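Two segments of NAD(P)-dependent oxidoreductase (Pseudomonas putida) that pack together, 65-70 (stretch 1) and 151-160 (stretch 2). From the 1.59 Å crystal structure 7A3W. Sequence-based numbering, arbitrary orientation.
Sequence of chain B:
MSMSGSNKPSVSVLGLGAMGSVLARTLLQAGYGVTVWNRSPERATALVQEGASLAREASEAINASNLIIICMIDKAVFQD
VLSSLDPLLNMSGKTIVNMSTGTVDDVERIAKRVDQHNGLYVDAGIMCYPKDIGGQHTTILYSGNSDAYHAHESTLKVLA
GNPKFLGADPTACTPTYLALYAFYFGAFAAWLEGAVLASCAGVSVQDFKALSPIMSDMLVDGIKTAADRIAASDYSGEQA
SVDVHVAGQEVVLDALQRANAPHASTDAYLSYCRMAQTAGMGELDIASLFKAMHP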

# COMPACT_ATOMS: atom_id res chain seq x y z
N SER B 65 -39.18 5.50 6.87
CA SER B 65 -38.10 6.33 7.47
C SER B 65 -37.84 7.58 6.63
O SER B 65 -38.11 7.57 5.42
CB SER B 65 -36.83 5.51 7.62
OG SER B 65 -37.09 4.28 8.27
N ASN B 66 -37.23 8.60 7.26
CA ASN B 66 -36.74 9.80 6.52
C ASN B 66 -35.24 9.63 6.19
O ASN B 66 -34.72 10.52 5.51
CB ASN B 66 -37.03 11.10 7.28
CG ASN B 66 -36.09 11.33 8.45
OD1 ASN B 66 -35.33 10.45 8.84
ND2 ASN B 66 -36.10 12.54 8.99
N LEU B 67 -34.58 8.55 6.62
CA LEU B 67 -33.18 8.24 6.20
C LEU B 67 -33.13 6.80 5.66
O LEU B 67 -33.42 5.87 6.40
CB LEU B 67 -32.23 8.40 7.39
CG LEU B 67 -30.77 8.03 7.11
CD1 LEU B 67 -30.22 8.86 5.97
CD2 LEU B 67 -29.93 8.17 8.36
N ILE B 68 -32.83 6.67 4.38
CA ILE B 68 -32.88 5.40 3.63
C ILE B 68 -31.46 5.08 3.15
O ILE B 68 -30.96 5.75 2.22
CB ILE B 68 -33.83 5.50 2.43
CG1 ILE B 68 -35.18 6.17 2.73
CG2 ILE B 68 -33.96 4.12 1.80
CD1 ILE B 68 -35.95 5.59 3.90
N ILE B 69 -30.85 4.04 3.71
CA ILE B 69 -29.44 3.65 3.40
C ILE B 69 -29.49 2.46 2.45
O ILE B 69 -30.16 1.48 2.77
CB ILE B 69 -28.66 3.34 4.68
CG1 ILE B 69 -28.54 4.58 5.56
CG2 ILE B 69 -27.31 2.73 4.34
CD1 ILE B 69 -28.18 4.26 6.99
N ILE B 70 -28.82 2.57 1.32
CA ILE B 70 -28.81 1.51 0.27
C ILE B 70 -27.46 0.82 0.32
O ILE B 70 -26.43 1.51 0.31
CB ILE B 70 -29.04 2.10 -1.12
CG1 ILE B 70 -30.18 3.11 -1.17
CG2 ILE B 70 -29.22 0.97 -2.15
CD1 ILE B 70 -31.51 2.56 -0.71
N ALA B 151 -28.08 17.19 8.18
CA ALA B 151 -29.28 16.81 8.96
C ALA B 151 -29.11 15.38 9.53
O ALA B 151 -29.49 15.13 10.71
CB ALA B 151 -30.52 16.96 8.12
N HIS B 152 -28.53 14.46 8.77
CA HIS B 152 -28.39 13.03 9.17
C HIS B 152 -26.97 12.69 9.64
O HIS B 152 -26.71 11.51 9.90
CB HIS B 152 -28.89 12.14 8.03
CG HIS B 152 -30.33 12.34 7.77
ND1 HIS B 152 -31.29 11.87 8.65
CD2 HIS B 152 -30.99 12.96 6.77
CE1 HIS B 152 -32.48 12.20 8.18
NE2 HIS B 152 -32.33 12.85 7.03
N GLU B 153 -26.08 13.68 9.76
CA GLU B 153 -24.64 13.43 10.02
C GLU B 153 -24.48 12.62 11.31
O GLU B 153 -23.68 11.69 11.30
CB GLU B 153 -23.88 14.75 10.07
CG GLU B 153 -22.40 14.62 10.38
CD GLU B 153 -21.67 15.95 10.37
OE1 GLU B 153 -20.46 15.94 10.09
OE2 GLU B 153 -22.32 16.98 10.61
N SER B 154 -25.18 12.99 12.38
CA SER B 154 -25.04 12.29 13.69
C SER B 154 -25.52 10.85 13.57
O SER B 154 -24.86 9.95 14.10
CB SER B 154 -25.79 12.98 14.77
OG SER B 154 -25.18 14.21 15.00
N THR B 155 -26.63 10.62 12.90
CA THR B 155 -27.13 9.25 12.67
C THR B 155 -26.07 8.46 11.91
O THR B 155 -25.75 7.36 12.35
CB THR B 155 -28.46 9.25 11.92
OG1 THR B 155 -29.33 9.98 12.77
CG2 THR B 155 -28.99 7.86 11.66
N LEU B 156 -25.56 8.99 10.79
CA LEU B 156 -24.61 8.24 9.94
C LEU B 156 -23.29 8.00 10.69
O LEU B 156 -22.64 6.98 10.45
CB LEU B 156 -24.40 9.00 8.64
CG LEU B 156 -25.63 9.05 7.76
CD1 LEU B 156 -25.51 10.19 6.75
CD2 LEU B 156 -25.80 7.71 7.03
N LYS B 157 -22.96 8.85 11.66
CA LYS B 157 -21.74 8.70 12.50
C LYS B 157 -21.80 7.43 13.36
O LYS B 157 -20.74 6.96 13.74
CB LYS B 157 -21.50 9.94 13.37
CG LYS B 157 -20.52 10.93 12.75
CD LYS B 157 -19.96 11.96 13.73
N VAL B 158 -22.96 6.84 13.57
CA VAL B 158 -23.10 5.56 14.33
C VAL B 158 -22.37 4.47 13.52
O VAL B 158 -21.87 3.49 14.10
CB VAL B 158 -24.60 5.26 14.52
CG1 VAL B 158 -24.86 3.82 14.92
CG2 VAL B 158 -25.24 6.26 15.48
N LEU B 159 -22.32 4.64 12.20
CA LEU B 159 -21.72 3.65 11.29
C LEU B 159 -20.22 3.89 11.14
O LEU B 159 -19.50 2.93 10.92
CB LEU B 159 -22.42 3.74 9.93
CG LEU B 159 -23.91 3.43 9.94
CD1 LEU B 159 -24.48 3.65 8.55
CD2 LEU B 159 -24.18 2.03 10.44
N ALA B 160 -19.76 5.13 11.23
CA ALA B 160 -18.36 5.51 10.97
C ALA B 160 -18.08 6.81 11.70
O ALA B 160 -18.72 7.80 11.34
CB ALA B 160 -18.18 5.64 9.47
O HOH W 1 -34.11 13.92 5.20

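A short strand, residues 67-70, packs against a helix that enters from earlier in the chain and runs through the start of stretch 2. Their N-to-C directions differ by 51°, and the axes come no closer than 10.8 Å, a spacing that leaves room for side chains from both elements. The nearest CA atoms pair Leu67 with His152 (7.4 Å) and, further along, Ile69 with Leu156 (9.3 Å). Within the helix, Leu156 N bonds to His152 O at 2.9 Å and Lys157 N to Glu153 O at 3.0 Å; after this the pattern tightens to i to i+3, with Val158 N reaching Thr155 O at 3.1 Å and Leu159 N reaching Leu156 O at 2.9 Å.

The strand follows the alternation rule: Leu67 and Ile69 point toward the helical stretch, while Ile68 and Ile70 are out of its reach. Leu67 contributes most. Leu67 CB sits over one face of the His152 ring, 4.1 Å from the ring centroid, a CH-pi contact that lets an aromatic side chain cover an aliphatic one. Leu67 CD2 meets Thr155 CG2 at 3.4 Å, so the threonine offers its methyl to the leucine. Ile69 extends the apolar patch: its CD1 lies 4.2 Å from Leu156 CD2 and 4.1 Å from Leu159 CD1, touching residues three apart in sequence. Leu156 starts sideways, but its end comes nearer and also approaches Leu67, CD2 to CD2 at 4.4 Å.

No direct hydrogen bond crosses the contact. At its polar margin, Asn66 OD1 lies 3.4 Å from His152 CE1, near the ring plane, while a water links the segments, its oxygen 2.8 Å from His152 NE2 and weakly bonded to Asn66 O at 3.5 Å. The design rule is compact: alternate strand residues supply the apolar contacts, and the histidine joins them to a hydrated edge.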